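Local coordinates for ABC transporter substrate-binding protein (Bradyrhizobium japonicum, PDB 4I1D), which is a periplasmic solute-binding protein of an ABC transporter that probably binds polyamines and holds D-malate in this crystal, at residues V182-G187 and D200-W205. Sequence-based numbering, arbitrary orientation.
Sequences VWWTSG and DMEMAW. With MLT (D-malate), chain U.
The backbone carbonyl O of M203 takes a hydrogen bond from the indole N-H of W184, NE1 to O at 3.0 Å. The bond is somewhat bent, with 148° at the hydrogen, and the carbonyl oxygen sits near the ring plane, at the edge of the indole. The CB bond of W184 points toward strand 201-205, and CG stands between the residue's own backbone N and carbonyl carbon (chi1 62°). Beside the N-H, the carboxylate of E202 comes in crosswise, its OE1 3.7 Å from W184 CD1. At the other end of the indole, W184 CH2 stands over a face of W205, and W184 CZ3 touches W205 CZ3. The six-membered rings form a T-shaped pair, centroids 5.0 Å apart and planes at 77°, with W184 CH2 nearer the rim than the middle. A valine in place of W184 would probably leave the M203 carbonyl without its indole donor and the W205 ring less firmly held beside the ligand. That ring borders the D-malate pocket: W205 CZ3 lies 3.7 Å from C3 of the malate and 3.8 Å from CA of G187. R208 adds a hydrogen bond to the ligand. The two strands run parallel but are not neighbours: strand 137-140 lies between them in the sheet, pairing with both, and the W184 side chain touches R140 of that strand. Helix 187-196, capped at its start by S186 OG, links the strands in a beta-alpha-beta crossover and packs on W184 through Q189 and S190.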
# COMPACT_ATOMS: atom_id res chain seq x y z
N VAL A 182 -9.43 13.52 25.45
CA VAL A 182 -8.12 13.32 24.83
C VAL A 182 -7.36 12.18 25.50
O VAL A 182 -7.33 12.08 26.72
CB VAL A 182 -7.23 14.58 24.98
CG1 VAL A 182 -5.83 14.29 24.44
CG2 VAL A 182 -7.84 15.76 24.26
N TRP A 183 -6.75 11.33 24.68
CA TRP A 183 -5.77 10.36 25.17
C TRP A 183 -4.38 10.95 24.93
O TRP A 183 -3.92 11.01 23.79
CB TRP A 183 -5.91 9.05 24.41
CG TRP A 183 -7.22 8.34 24.67
CD1 TRP A 183 -8.40 8.55 24.03
CD2 TRP A 183 -7.47 7.32 25.65
NE1 TRP A 183 -9.37 7.71 24.54
CE2 TRP A 183 -8.82 6.95 25.54
CE3 TRP A 183 -6.67 6.69 26.61
CZ2 TRP A 183 -9.40 5.98 26.35
CZ3 TRP A 183 -7.25 5.72 27.42
CH2 TRP A 183 -8.59 5.38 27.28
N TRP A 184 -3.72 11.40 25.99
CA TRP A 184 -2.44 12.09 25.81
C TRP A 184 -1.27 11.14 25.63
O TRP A 184 -1.32 9.98 26.05
CB TRP A 184 -2.17 13.11 26.91
CG TRP A 184 -2.05 12.57 28.32
CD1 TRP A 184 -3.03 12.57 29.27
CD2 TRP A 184 -0.89 12.02 28.95
NE1 TRP A 184 -2.55 12.03 30.44
CE2 TRP A 184 -1.24 11.69 30.28
CE3 TRP A 184 0.42 11.78 28.52
CZ2 TRP A 184 -0.33 11.12 31.18
CZ3 TRP A 184 1.32 11.21 29.42
CH2 TRP A 184 0.94 10.89 30.73
N THR A 185 -0.20 11.65 25.02
CA THR A 185 0.96 10.84 24.67
C THR A 185 2.26 11.42 25.22
O THR A 185 3.27 10.72 25.27
CB THR A 185 1.13 10.74 23.15
OG1 THR A 185 1.29 12.06 22.62
CG2 THR A 185 -0.08 10.07 22.51
N SER A 186 2.26 12.70 25.59
CA SER A 186 3.45 13.28 26.23
C SER A 186 3.12 13.98 27.55
O SER A 186 1.99 14.46 27.76
CB SER A 186 4.18 14.25 25.29
OG SER A 186 3.50 15.49 25.16
N GLY A 187 4.12 14.03 28.42
CA GLY A 187 3.96 14.65 29.72
C GLY A 187 3.63 16.13 29.57
O GLY A 187 2.80 16.67 30.29
N ASP A 200 -10.87 18.96 32.63
CA ASP A 200 -11.15 19.33 34.01
C ASP A 200 -10.50 18.34 34.97
O ASP A 200 -10.30 18.64 36.15
CB ASP A 200 -12.66 19.40 34.24
CG ASP A 200 -13.34 20.40 33.31
OD1 ASP A 200 -13.06 21.62 33.44
OD2 ASP A 200 -14.14 19.98 32.44
N MSE A 201 -10.19 17.16 34.45
CA MSE A 201 -9.55 16.14 35.25
C MSE A 201 -8.84 15.13 34.35
O MSE A 201 -9.23 14.91 33.20
CB MSE A 201 -10.58 15.43 36.14
CG MSE A 201 -11.28 14.26 35.48
SE MSE A 201 -12.81 13.65 36.55
CE MSE A 201 -13.95 15.21 36.29
N GLU A 202 -7.77 14.54 34.87
CA GLU A 202 -7.00 13.58 34.09
C GLU A 202 -6.07 12.79 34.98
O GLU A 202 -5.83 13.16 36.14
CB GLU A 202 -6.17 14.32 33.02
CG GLU A 202 -4.93 15.01 33.58
CD GLU A 202 -4.09 15.71 32.52
OE1 GLU A 202 -4.23 15.38 31.31
OE2 GLU A 202 -3.30 16.61 32.89
N MSE A 203 -5.57 11.68 34.46
CA MSE A 203 -4.42 11.05 35.06
C MSE A 203 -3.22 11.78 34.52
O MSE A 203 -3.20 12.19 33.36
CB MSE A 203 -4.30 9.58 34.69
CG MSE A 203 -3.02 8.98 35.25
SE MSE A 203 -2.72 7.10 34.79
CE MSE A 203 -4.39 6.39 35.43
N ALA A 204 -2.21 11.96 35.37
CA ALA A 204 -0.99 12.66 34.99
C ALA A 204 0.11 12.32 36.00
O ALA A 204 -0.17 11.95 37.14
CB ALA A 204 -1.24 14.19 34.96
N TRP A 205 1.35 12.46 35.57
CA TRP A 205 2.48 12.29 36.47
C TRP A 205 2.52 13.45 37.46
O TRP A 205 2.38 14.62 37.08
CB TRP A 205 3.77 12.17 35.65
CG TRP A 205 3.80 10.88 34.81
CD1 TRP A 205 3.56 9.61 35.26
CD2 TRP A 205 4.10 10.76 33.41
NE1 TRP A 205 3.69 8.71 34.23
CE2 TRP A 205 4.02 9.38 33.08
CE3 TRP A 205 4.45 11.67 32.41
CZ2 TRP A 205 4.25 8.90 31.80
CZ3 TRP A 205 4.68 11.19 31.12
CH2 TRP A 205 4.58 9.82 30.83
C1 MLT U . 7.01 11.83 27.51
O1 MLT U . 7.98 11.75 26.72
O2 MLT U . 6.15 10.92 27.50
C2 MLT U . 6.88 13.00 28.46
O3 MLT U . 7.35 14.22 27.92
C3 MLT U . 7.70 12.69 29.69
C4 MLT U . 7.76 13.95 30.51
O4 MLT U . 8.68 14.77 30.31
O5 MLT U . 6.89 14.20 31.38